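Local coordinates for histidine acid phosphatase (Hafnia alvei, PDB 4ARU), which belongs to branch 2 of the histidine phosphatase superfamily, the histidine acid phosphatases, and also goes by the name phytase, at residues F338-D343 with C393-F398. Numbering follows the deposited sequence.
Sequences FERWVD and CPLSTF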
# COMPACT_ATOMS: atom_id res chain seq x y z
N PHE A 338 11.95 4.91 -0.52
CA PHE A 338 12.53 6.26 -0.47
C PHE A 338 14.02 6.14 -0.21
O PHE A 338 14.43 5.53 0.78
CB PHE A 338 11.93 7.11 0.64
CG PHE A 338 10.48 7.39 0.49
CD1 PHE A 338 9.51 6.49 0.89
CD2 PHE A 338 10.08 8.68 0.11
CE1 PHE A 338 8.19 6.80 0.76
CE2 PHE A 338 8.73 9.01 0.03
CZ PHE A 338 7.79 8.02 0.32
N GLU A 339 14.85 6.71 -1.09
CA GLU A 339 16.31 6.57 -1.03
C GLU A 339 16.90 7.92 -0.82
O GLU A 339 16.63 8.86 -1.57
CB GLU A 339 16.84 5.98 -2.33
CG GLU A 339 16.36 4.57 -2.54
CD GLU A 339 16.88 3.87 -3.78
OE1 GLU A 339 17.42 4.52 -4.70
OE2 GLU A 339 16.70 2.63 -3.83
N ARG A 340 17.79 8.01 0.16
CA ARG A 340 18.59 9.20 0.41
C ARG A 340 19.93 9.02 -0.25
O ARG A 340 20.71 8.18 0.17
CB ARG A 340 18.79 9.49 1.92
CG ARG A 340 19.76 10.61 2.22
CD ARG A 340 20.23 10.59 3.67
NE ARG A 340 21.32 11.48 3.91
CZ ARG A 340 21.25 12.78 4.27
NH1 ARG A 340 20.10 13.37 4.54
NH2 ARG A 340 22.35 13.49 4.41
N TRP A 341 20.17 9.81 -1.30
CA TRP A 341 21.40 9.78 -2.07
C TRP A 341 22.16 11.06 -1.80
O TRP A 341 21.55 12.11 -1.57
CB TRP A 341 21.07 9.75 -3.56
CG TRP A 341 20.54 8.47 -4.02
CD1 TRP A 341 19.23 8.05 -4.08
CD2 TRP A 341 21.33 7.38 -4.53
NE1 TRP A 341 19.17 6.78 -4.60
CE2 TRP A 341 20.44 6.35 -4.87
CE3 TRP A 341 22.71 7.19 -4.73
CZ2 TRP A 341 20.89 5.13 -5.37
CZ3 TRP A 341 23.14 5.98 -5.24
CH2 TRP A 341 22.23 4.97 -5.56
N VAL A 342 23.48 11.01 -1.83
CA VAL A 342 24.28 12.27 -1.80
C VAL A 342 25.21 12.22 -2.96
O VAL A 342 25.69 11.17 -3.33
CB VAL A 342 25.18 12.61 -0.57
CG1 VAL A 342 24.35 12.87 0.66
CG2 VAL A 342 26.29 11.57 -0.36
N ASP A 343 25.39 13.36 -3.60
CA ASP A 343 26.38 13.46 -4.70
C ASP A 343 27.77 13.67 -4.14
O ASP A 343 27.95 13.78 -2.94
CB ASP A 343 25.95 14.49 -5.75
CG ASP A 343 25.94 15.91 -5.25
OD1 ASP A 343 26.58 16.27 -4.24
OD2 ASP A 343 25.28 16.73 -5.97
N CYS A 393 15.09 14.33 -6.13
CA CYS A 393 14.50 15.52 -5.57
C CYS A 393 15.43 16.05 -4.48
O CYS A 393 15.66 15.33 -3.52
CB CYS A 393 13.15 15.14 -4.94
SG CYS A 393 12.28 16.51 -4.16
N PRO A 394 15.94 17.28 -4.56
CA PRO A 394 16.76 17.80 -3.45
C PRO A 394 16.07 17.62 -2.09
O PRO A 394 14.88 17.87 -1.98
CB PRO A 394 16.91 19.29 -3.72
CG PRO A 394 16.57 19.49 -5.13
CD PRO A 394 15.68 18.35 -5.57
N LEU A 395 16.77 17.09 -1.11
CA LEU A 395 16.16 16.84 0.19
C LEU A 395 15.58 18.14 0.77
O LEU A 395 14.50 18.12 1.37
CB LEU A 395 17.18 16.26 1.18
CG LEU A 395 16.65 16.07 2.61
CD1 LEU A 395 15.49 15.10 2.63
CD2 LEU A 395 17.76 15.60 3.52
N SER A 396 16.27 19.26 0.57
CA SER A 396 15.80 20.54 1.09
C SER A 396 14.43 20.87 0.49
O SER A 396 13.54 21.38 1.18
CB SER A 396 16.84 21.60 0.80
OG SER A 396 17.26 21.63 -0.57
N THR A 397 14.21 20.54 -0.76
CA THR A 397 12.89 20.73 -1.36
C THR A 397 11.89 19.71 -0.84
O THR A 397 10.74 20.04 -0.51
CB THR A 397 12.96 20.70 -2.91
OG1 THR A 397 13.87 21.68 -3.33
CG2 THR A 397 11.55 20.89 -3.50
N PHE A 398 12.27 18.43 -0.80
CA PHE A 398 11.40 17.36 -0.30
C PHE A 398 10.89 17.74 1.09
O PHE A 398 9.67 17.61 1.36
CB PHE A 398 12.19 16.06 -0.23
CG PHE A 398 11.37 14.88 0.22
CD1 PHE A 398 10.59 14.16 -0.68
CD2 PHE A 398 11.41 14.45 1.54
CE1 PHE A 398 9.84 13.10 -0.29
CE2 PHE A 398 10.63 13.41 1.95
CZ PHE A 398 9.88 12.70 1.04
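CZ of Phe-398 comes against the CD2-CE2 side of the Phe-338 ring. It lies 4.0 Å from CE2 of Phe-338 and 4.1 Å from its CD2. The two side chains cross at about a right angle, and each ring meets the other obliquely. In Phe-398, CB points toward the strand, and CG anti to the backbone N (chi1 -178°) extends the ring to Phe-338. This is the buried, packed part. Both rings are buried and both reach Leu-282 of helix 264-282. Phe-338 also touches Val-352, and Phe-398 touches Val-350, both on strand 348-356.

The other side is more open to solvent through Arg-340, and a single close atom pair meets there. Arg-340 is partly exposed and reaches Leu-395 with a nearly extended chain. Its NH1 comes 3.4 Å from the CD2 methyl of Leu-395, a van der Waals contact. The guanidinium has its polar partners outside this pair: NE forms a salt bridge with Glu-11, and NH1 bonds the carbonyl of Leu-282.

No hydrogen bond joins the two segments. Pro-394 is the N-cap residue of helix 395-405, and its O accepts the N-H of Phe-398 at 2.9 Å. This bond helps set the helix turn that carries Leu-395 and Phe-398. Strand 393-394 joins the mixed sheet by pairing with strand 348-356, which also pairs with 335-342. From the start of the helix, Leu-395 and Phe-398 reach side chains of 335-342. The chemistry implies holding by dispersion and burial of the two rings, and by the touch of a guanidinium on a methyl. The charge of Arg-340 is probably balanced mainly by Glu-11, with Arg-12 also close by.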